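Local coordinates for N-acyl-D-glutamate deacylase (Bordetella bronchiseptica, PDB 3GIP) that catalyses the zinc-dependent hydrolysis of N-acyl-D-glutamate, releasing D-glutamate and the acyl acid, as a member of the amidohydrolase superfamily, at the zinc ion site. Sequence-based numbering; all coordinates share one arbitrary frame.

The zinc ion site. Residues 66, 68, 95, 190, 218, 222, 248, 365. With ZN (zinc ion), chain B; ACY (acetic acid), chain C.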
loop_
_atom_site.group_PDB
_atom_site.type_symbol
_atom_site.label_atom_id
_atom_site.label_comp_id
_atom_site.label_asym_id
_atom_site.label_seq_id
_atom_site.Cartn_x
_atom_site.Cartn_y
_atom_site.Cartn_z
ATOM N N HIS A 66 -0.111 -1.422 0.073
ATOM C CA HIS A 66 -0.869 -0.325 -0.514
ATOM C C HIS A 66 -0.090 0.973 -0.607
ATOM O O HIS A 66 -0.317 1.917 0.161
ATOM C CB HIS A 66 -2.169 -0.062 0.248
ATOM C CG HIS A 66 -3.182 0.682 -0.566
ATOM N ND1 HIS A 66 -4.183 0.048 -1.268
ATOM C CD2 HIS A 66 -3.289 1.998 -0.866
ATOM C CE1 HIS A 66 -4.862 0.940 -1.969
ATOM N NE2 HIS A 66 -4.339 2.131 -1.743
ATOM N N HIS A 68 1.537 4.269 -3.012
ATOM C CA HIS A 68 1.270 5.136 -4.159
ATOM C C HIS A 68 2.599 5.798 -4.498
ATOM O O HIS A 68 2.636 6.893 -5.060
ATOM C CB HIS A 68 0.248 6.220 -3.811
ATOM C CG HIS A 68 -1.167 5.736 -3.785
ATOM N ND1 HIS A 68 -1.790 5.191 -4.887
ATOM C CD2 HIS A 68 -2.086 5.730 -2.791
ATOM C CE1 HIS A 68 -3.033 4.871 -4.573
ATOM N NE2 HIS A 68 -3.238 5.189 -3.307
ATOM N N CYS A 95 -5.362 1.684 -6.518
ATOM C CA CYS A 95 -6.558 2.485 -6.737
ATOM C C CYS A 95 -6.778 2.945 -8.166
ATOM O O CYS A 95 -7.363 4.001 -8.400
ATOM C CB CYS A 95 -6.536 3.696 -5.807
ATOM S SG CYS A 95 -6.214 3.219 -4.078
ATOM N N TYR A 190 -13.432 6.708 -8.404
ATOM C CA TYR A 190 -12.837 7.810 -9.158
ATOM C C TYR A 190 -13.093 7.750 -10.658
ATOM O O TYR A 190 -13.418 6.699 -11.212
ATOM C CB TYR A 190 -11.318 7.819 -8.984
ATOM C CG TYR A 190 -10.822 7.872 -7.565
ATOM C CD1 TYR A 190 -11.189 8.909 -6.715
ATOM C CD2 TYR A 190 -9.939 6.904 -7.084
ATOM C CE1 TYR A 190 -10.687 8.986 -5.420
ATOM C CE2 TYR A 190 -9.431 6.972 -5.795
ATOM C CZ TYR A 190 -9.808 8.017 -4.969
ATOM O OH TYR A 190 -9.303 8.093 -3.690
ATOM N N HIS A 218 -10.058 -0.298 -5.048
ATOM C CA HIS A 218 -10.519 0.784 -4.202
ATOM C C HIS A 218 -11.943 0.725 -4.749
ATOM O O HIS A 218 -12.209 1.158 -5.877
ATOM C CB HIS A 218 -9.835 2.107 -4.564
ATOM C CG HIS A 218 -10.435 3.298 -3.884
ATOM N ND1 HIS A 218 -9.672 4.305 -3.327
ATOM C CD2 HIS A 218 -11.728 3.657 -3.694
ATOM C CE1 HIS A 218 -10.471 5.230 -2.824
ATOM N NE2 HIS A 218 -11.722 4.861 -3.034
ATOM N N GLU A 222 -17.426 3.755 -0.379
ATOM C CA GLU A 222 -17.069 3.250 0.936
ATOM C C GLU A 222 -17.902 3.873 2.047
ATOM O O GLU A 222 -17.488 3.913 3.209
ATOM C CB GLU A 222 -15.573 3.472 1.172
ATOM C CG GLU A 222 -14.712 2.781 0.111
ATOM C CD GLU A 222 -13.226 2.841 0.403
ATOM O OE1 GLU A 222 -12.638 3.936 0.298
ATOM O OE2 GLU A 222 -12.649 1.787 0.747
ATOM N N HIS A 248 -7.743 -0.773 1.428
ATOM C CA HIS A 248 -8.102 0.069 2.567
ATOM C C HIS A 248 -9.575 -0.036 2.935
ATOM O O HIS A 248 -10.323 0.941 2.872
ATOM C CB HIS A 248 -7.711 1.537 2.288
ATOM C CG HIS A 248 -8.083 2.040 0.920
ATOM N ND1 HIS A 248 -9.361 1.961 0.412
ATOM C CD2 HIS A 248 -7.354 2.704 -0.009
ATOM C CE1 HIS A 248 -9.407 2.555 -0.766
ATOM N NE2 HIS A 248 -8.201 3.017 -1.045
ATOM N N ASP A 365 -0.960 3.412 2.403
ATOM C CA ASP A 365 -1.677 4.353 1.548
ATOM C C ASP A 365 -1.105 5.761 1.721
ATOM O O ASP A 365 -1.828 6.758 1.665
ATOM C CB ASP A 365 -3.176 4.336 1.867
ATOM C CG ASP A 365 -4.021 4.908 0.741
ATOM O OD1 ASP A 365 -3.465 5.194 -0.340
ATOM O OD2 ASP A 365 -5.245 5.063 0.927
HETATM ZN ZN ZN B . -7.749 4.146 -2.765
HETATM C C ACY C . -6.646 6.474 -2.097
HETATM O O ACY C . -7.523 6.406 -2.927
HETATM O OXT ACY C . -6.293 5.387 -1.412
HETATM C CH3 ACY C . -5.952 7.781 -1.837
#
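A mononuclear zinc centre of the amidohydrolase type holds its metal through Cys95, His218 and His248, with an acetate, a common crystallisation additive, chelating the ion through both oxygens. The five donor atoms seen, three from protein and two from acetate, lie between a square pyramid and a trigonal bipyramid. From CB of His248, CG takes the crowded position between backbone N and carbonyl carbon (chi1 45°), which, with chi2 of 54°, brings NE2 onto the metal. CD2 passes beside acetate OXT, NE2 binds the zinc at 2.1 Å, and CE1 lies 3.1 Å above the plane of the His218 ring. ND1 makes a weak hydrogen bond to Glu222 OE2 (3.3 Å), a second-shell carboxylate that may help fix the ring's rotation. His218 uses the other imidazole nitrogen, ND1, at 2.0 Å from the zinc, and the Cys95 sulphur SG, presumably a thiolate, binds it at 2.2 Å. The Tyr190 hydroxyl OH donates to acetate O over 2.6 Å, the ring meeting it edge-on. At the acetate's other end both Asp365 oxygens face OXT, OD2 the nearer at 2.6 Å, a hydrogen bond if either carboxyl group is protonated. By family analogy, Asp365 is the likely catalytic base. The HxH-motif histidines His66 and His68 turn toward OXT without binding the zinc. His218 ends strand 214-218, and Cys95 and His248 follow strands 87-92 and 243-246, placing the zinc at the C-terminal ends of the barrel strands.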